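Local coordinates for protein endo-xylogalacturonan hydrolase A (Aspergillus tubingensis, PDB 4C2L) that hydrolyses xylogalacturonan, the xylose-substituted galacturonan of the hairy regions of pectin, and needs xylose on the backbone for activity, at residues L58-L62 / Y86-R90; Q118-D122 / N153-V157. All coordinates share one frame; numbering follows the deposited sequence.

In the fold
Both contacts belong to the early turns of the right-handed parallel beta-helix of glycoside hydrolase family 28 and follow each other along the chain, their centres about 13 Å apart and their nearest atoms about 6 Å apart without touching. Each sets a short helix lying between strands against an interstrand loop. Contact 1 (58-62 with 86-90) lies at the surface, its centre about 21 Å from that of the chain, and joins one tyrosine hydroxyl-to-backbone bond to valine packing on tyrosine and tryptophan, with a sulfate-bound arginine at the rim. Contact 2 (118-122 with 153-157) is buried and nearer the probable catalytic residues; there a tryptophan edge meets backbone carbonyls and an alanine meets a proline.

Contact 1 of 2, residues L58-L62 / Y86-R90; sequences LNSVL and YWSGR. With SO4 (sulfate ion), chain F.
The hydroxyl of Y86 takes the backbone N-H of V61 in a nearly straight hydrogen bond, V61 N to Y86 OH 3.0 Å with an angle of 163° at the hydrogen. Next to it S60 CB packs on the same oxygen at 3.3 Å from Y86 OH, and the carbonyl O of N59 lies over one face of the tyrosine ring. V61 crosses Y86 at about a right angle; its CG2 branch, anti to its carbonyl carbon, lies 3.6 Å from Y86 OH and 3.7 Å from W87 CZ3. The far corner of the indole, W87 CH2, comes within 3.6 Å of S60 C, while Y86 CD2 sits over the centre of the indole face. On the other face of the Y86 ring lies R90 NE, toward the rim, in a weak bond to Y86 O. From there the arginine, extended from CG to NE, brings NH1 to a sulfate oxygen: R90 NH1 to SO4 O4 is 2.8 Å, with O4 at the edge of the guanidinium, in its plane. T91 N binds the same ion.

Farther out, D30 receives both S60 OG and N59 N, N59 ND2 reaches S27 O, and W87 NE1 bonds to A81 O. These bonds hold the loop and the indole in position. The tyrosine is thus flanked on its two faces by N59 O and R90 NE and held at its hydroxyl by the V61 N-H, which should restrict its rotation, while the arginine above it presents its charge to an anion probably left from the crystallisation liquor.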
loop_
_atom_site.group_PDB
_atom_site.type_symbol
_atom_site.label_atom_id
_atom_site.label_comp_id
_atom_site.label_asym_id
_atom_site.label_seq_id
_atom_site.Cartn_x
_atom_site.Cartn_y
_atom_site.Cartn_z
ATOM N N LEU A 58 -23.900 -0.403 -2.620
ATOM C CA LEU A 58 -23.348 0.801 -3.202
ATOM C C LEU A 58 -23.045 0.483 -4.651
ATOM O O LEU A 58 -22.098 -0.239 -4.950
ATOM C CB LEU A 58 -22.076 1.211 -2.446
ATOM C CG LEU A 58 -22.265 1.872 -1.062
ATOM C CD1 LEU A 58 -23.018 1.016 -0.078
ATOM C CD2 LEU A 58 -20.895 2.199 -0.488
ATOM N N ASN A 59 -23.853 1.006 -5.561
ATOM C CA ASN A 59 -23.741 0.596 -6.962
ATOM C C ASN A 59 -23.107 1.670 -7.851
ATOM O O ASN A 59 -23.164 1.597 -9.097
ATOM C CB ASN A 59 -25.117 0.204 -7.494
ATOM C CG ASN A 59 -25.705 -0.982 -6.764
ATOM O OD1 ASN A 59 -24.995 -1.705 -6.060
ATOM N ND2 ASN A 59 -27.020 -1.185 -6.915
ATOM N N SER A 60 -22.477 2.642 -7.198
ATOM C CA SER A 60 -21.812 3.746 -7.878
ATOM C C SER A 60 -20.764 4.333 -6.954
ATOM O O SER A 60 -20.671 3.926 -5.783
ATOM C CB SER A 60 -22.846 4.807 -8.251
ATOM O OG SER A 60 -23.522 5.276 -7.099
ATOM N N VAL A 61 -19.978 5.286 -7.460
ATOM C CA VAL A 61 -18.958 5.945 -6.629
ATOM C C VAL A 61 -19.614 6.619 -5.426
ATOM O O VAL A 61 -20.611 7.327 -5.595
ATOM C CB VAL A 61 -18.216 7.020 -7.435
ATOM C CG1 VAL A 61 -17.286 7.827 -6.525
ATOM C CG2 VAL A 61 -17.451 6.373 -8.589
ATOM N N LEU A 62 -19.067 6.395 -4.234
ATOM C CA LEU A 62 -19.529 7.081 -3.021
ATOM C C LEU A 62 -18.591 8.239 -2.741
ATOM O O LEU A 62 -17.423 8.039 -2.410
ATOM C CB LEU A 62 -19.521 6.130 -1.816
ATOM C CG LEU A 62 -19.877 6.747 -0.462
ATOM C CD1 LEU A 62 -21.244 7.409 -0.502
ATOM C CD2 LEU A 62 -19.839 5.672 0.621
ATOM N N TYR A 86 -19.336 -0.462 -15.263
ATOM C CA TYR A 86 -19.438 0.815 -14.554
ATOM C C TYR A 86 -18.071 1.274 -14.015
ATOM O O TYR A 86 -17.672 2.436 -14.178
ATOM C CB TYR A 86 -20.467 0.743 -13.415
ATOM C CG TYR A 86 -20.480 2.010 -12.601
ATOM C CD1 TYR A 86 -21.233 3.125 -13.016
ATOM C CD2 TYR A 86 -19.688 2.132 -11.436
ATOM C CE1 TYR A 86 -21.218 4.304 -12.282
ATOM C CE2 TYR A 86 -19.669 3.303 -10.709
ATOM C CZ TYR A 86 -20.433 4.381 -11.122
ATOM O OH TYR A 86 -20.411 5.536 -10.383
ATOM N N TRP A 87 -17.362 0.361 -13.363
ATOM C CA TRP A 87 -16.106 0.713 -12.696
ATOM C C TRP A 87 -14.954 0.913 -13.630
ATOM O O TRP A 87 -13.924 1.474 -13.236
ATOM C CB TRP A 87 -15.751 -0.367 -11.664
ATOM C CG TRP A 87 -16.716 -0.344 -10.519
ATOM C CD1 TRP A 87 -17.642 -1.319 -10.149
ATOM C CD2 TRP A 87 -16.907 0.749 -9.570
ATOM N NE1 TRP A 87 -18.365 -0.906 -9.049
ATOM C CE2 TRP A 87 -17.972 0.323 -8.654
ATOM C CE3 TRP A 87 -16.325 1.997 -9.392
ATOM C CZ2 TRP A 87 -18.411 1.128 -7.609
ATOM C CZ3 TRP A 87 -16.767 2.796 -8.325
ATOM C CH2 TRP A 87 -17.788 2.369 -7.460
ATOM N N SER A 88 -15.111 0.476 -14.877
ATOM C CA SER A 88 -14.030 0.558 -15.866
ATOM C C SER A 88 -13.401 1.963 -15.950
ATOM O O SER A 88 -14.087 2.937 -16.264
ATOM C CB SER A 88 -14.561 0.147 -17.251
ATOM O OG SER A 88 -13.492 0.113 -18.175
ATOM N N GLY A 89 -12.102 2.047 -15.676
ATOM C CA GLY A 89 -11.358 3.301 -15.756
ATOM C C GLY A 89 -11.657 4.338 -14.680
ATOM O O GLY A 89 -11.149 5.465 -14.745
ATOM N N ARG A 90 -12.489 3.989 -13.704
ATOM C CA ARG A 90 -12.820 4.928 -12.645
ATOM C C ARG A 90 -11.708 5.015 -11.608
ATOM O O ARG A 90 -11.032 4.029 -11.319
ATOM C CB ARG A 90 -14.156 4.566 -11.983
ATOM C CG ARG A 90 -15.334 4.760 -12.931
ATOM C CD ARG A 90 -16.652 4.849 -12.170
ATOM N NE ARG A 90 -17.753 5.111 -13.102
ATOM C CZ ARG A 90 -18.076 6.320 -13.574
ATOM N NH1 ARG A 90 -17.394 7.411 -13.211
ATOM N NH2 ARG A 90 -19.086 6.425 -14.429
HETATM S S SO4 F . -14.203 8.616 -12.539
HETATM O O1 SO4 F . -14.154 8.004 -13.891
HETATM O O2 SO4 F . -14.695 10.005 -12.696
HETATM O O3 SO4 F . -12.835 8.605 -11.980
HETATM O O4 SO4 F . -15.138 7.866 -11.666
#

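Contact 2 of 2, residues Q118-D122 / N153-V157; sequences QDAWD and NPPNV
W121 turns the edge of its indole to the loop 153-157 and meets it along the whole length from the pyrrole to the benzene ring. Its N-H reaches P154 O, NE1 to O 2.9 Å, but the angle of 130° at the hydrogen makes the bond weak; P155 O lies 3.1 Å from the same NE1, in the ring plane, and is itself bonded by R132 NH1. With CG of W121 anti to the carbonyl carbon and beside the backbone N, chi1 -54°, the indole lies back along the preceding turn of its own helix, one face by Q118 N, while its N-H and benzene edge reach the loop. At the benzene end W121 CH2 is 3.5 Å from N153 OD1 and 3.6 Å from N153 CB. The N153 amide stands nearly upright to the ring, the planes 84° apart, and its OD1 accepts the N-H of N178. Beside the tryptophan, A120 CB points to the loop and packs against P155 CB at 3.7 Å.

On the far flank Q118 NE2 bonds to D122 OD2, from above the carboxylate plane. The loop, which links strand 142-152 to strand 159-162, carries N156 with its side chain about 7 Å from that of D210, the proton donor by similarity. Helix 118-126 is packed onto this loop; P154 rests on strand 134-139, and P185 touches W121.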
loop_
_atom_site.group_PDB
_atom_site.type_symbol
_atom_site.label_atom_id
_atom_site.label_comp_id
_atom_site.label_asym_id
_atom_site.label_seq_id
_atom_site.Cartn_x
_atom_site.Cartn_y
_atom_site.Cartn_z
ATOM N N GLN A 118 -14.010 -9.831 -7.102
ATOM C CA GLN A 118 -13.738 -11.075 -7.853
ATOM C C GLN A 118 -13.862 -10.883 -9.362
ATOM O O GLN A 118 -12.986 -11.311 -10.121
ATOM C CB GLN A 118 -14.684 -12.212 -7.422
ATOM C CG GLN A 118 -14.315 -13.549 -8.060
ATOM C CD GLN A 118 -13.004 -14.122 -7.518
ATOM O OE1 GLN A 118 -12.816 -14.232 -6.300
ATOM N NE2 GLN A 118 -12.090 -14.484 -8.417
ATOM N N ASP A 119 -14.961 -10.272 -9.794
ATOM C CA ASP A 119 -15.178 -10.107 -11.228
ATOM C C ASP A 119 -14.059 -9.284 -11.867
ATOM O O ASP A 119 -13.608 -9.598 -12.972
ATOM C CB ASP A 119 -16.536 -9.465 -11.510
ATOM C CG ASP A 119 -17.698 -10.408 -11.261
ATOM O OD1 ASP A 119 -17.484 -11.595 -10.927
ATOM O OD2 ASP A 119 -18.846 -9.938 -11.387
ATOM N N ALA A 120 -13.623 -8.239 -11.168
ATOM C CA ALA A 120 -12.533 -7.394 -11.647
ATOM C C ALA A 120 -11.249 -8.202 -11.764
ATOM O O ALA A 120 -10.508 -8.053 -12.739
ATOM C CB ALA A 120 -12.338 -6.190 -10.733
ATOM N N TRP A 121 -10.968 -9.064 -10.782
ATOM C CA TRP A 121 -9.726 -9.848 -10.871
ATOM C C TRP A 121 -9.757 -10.800 -12.027
ATOM O O TRP A 121 -8.753 -11.010 -12.693
ATOM C CB TRP A 121 -9.451 -10.630 -9.593
ATOM C CG TRP A 121 -9.447 -9.789 -8.356
ATOM C CD1 TRP A 121 -9.068 -8.449 -8.228
ATOM C CD2 TRP A 121 -9.838 -10.214 -7.009
ATOM N NE1 TRP A 121 -9.215 -8.032 -6.920
ATOM C CE2 TRP A 121 -9.662 -9.053 -6.143
ATOM C CE3 TRP A 121 -10.319 -11.412 -6.457
ATOM C CZ2 TRP A 121 -9.962 -9.097 -4.777
ATOM C CZ3 TRP A 121 -10.601 -11.449 -5.085
ATOM C CH2 TRP A 121 -10.424 -10.323 -4.263
ATOM N N ASP A 122 -10.917 -11.396 -12.276
ATOM C CA ASP A 122 -11.041 -12.356 -13.371
ATOM C C ASP A 122 -10.976 -11.668 -14.727
ATOM O O ASP A 122 -10.340 -12.179 -15.656
ATOM C CB ASP A 122 -12.336 -13.160 -13.227
ATOM C CG ASP A 122 -12.309 -14.102 -12.024
ATOM O OD1 ASP A 122 -11.256 -14.659 -11.677
ATOM O OD2 ASP A 122 -13.374 -14.319 -11.448
ATOM N N ASN A 153 -11.823 -7.698 -0.272
ATOM C CA ASN A 153 -11.850 -7.936 -1.720
ATOM C C ASN A 153 -11.977 -6.675 -2.588
ATOM O O ASN A 153 -12.899 -6.551 -3.397
ATOM C CB ASN A 153 -12.936 -8.966 -2.070
ATOM C CG ASN A 153 -12.725 -10.295 -1.372
ATOM O OD1 ASN A 153 -11.593 -10.637 -1.000
ATOM N ND2 ASN A 153 -13.814 -11.073 -1.201
ATOM N N PRO A 154 -11.032 -5.736 -2.441
ATOM C CA PRO A 154 -11.017 -4.581 -3.353
ATOM C C PRO A 154 -10.682 -5.049 -4.767
ATOM O O PRO A 154 -9.911 -5.993 -4.936
ATOM C CB PRO A 154 -9.854 -3.745 -2.820
ATOM C CG PRO A 154 -8.920 -4.761 -2.221
ATOM C CD PRO A 154 -9.866 -5.741 -1.546
ATOM N N PRO A 155 -11.259 -4.402 -5.793
ATOM C CA PRO A 155 -10.895 -4.752 -7.171
ATOM C C PRO A 155 -9.396 -4.533 -7.434
ATOM O O PRO A 155 -8.796 -5.231 -8.251
ATOM C CB PRO A 155 -11.686 -3.749 -8.018
ATOM C CG PRO A 155 -12.762 -3.231 -7.149
ATOM C CD PRO A 155 -12.375 -3.434 -5.703
ATOM N N ASN A 156 -8.795 -3.593 -6.716
ATOM C CA ASN A 156 -7.420 -3.146 -7.017
ATOM C C ASN A 156 -6.874 -2.614 -5.677
ATOM O O ASN A 156 -6.968 -3.299 -4.664
ATOM C CB ASN A 156 -7.525 -2.053 -8.109
ATOM C CG ASN A 156 -6.235 -1.824 -8.937
ATOM O OD1 ASN A 156 -6.326 -1.257 -10.037
ATOM N ND2 ASN A 156 -5.072 -2.160 -8.414
ATOM N N VAL A 157 -6.327 -1.398 -5.650
ATOM C CA VAL A 157 -5.677 -0.882 -4.429
ATOM C C VAL A 157 -6.714 -0.696 -3.317
ATOM O O VAL A 157 -7.838 -0.254 -3.582
ATOM C CB VAL A 157 -4.949 0.455 -4.732
ATOM C CG1 VAL A 157 -4.394 1.098 -3.451
ATOM C CG2 VAL A 157 -3.830 0.190 -5.749
#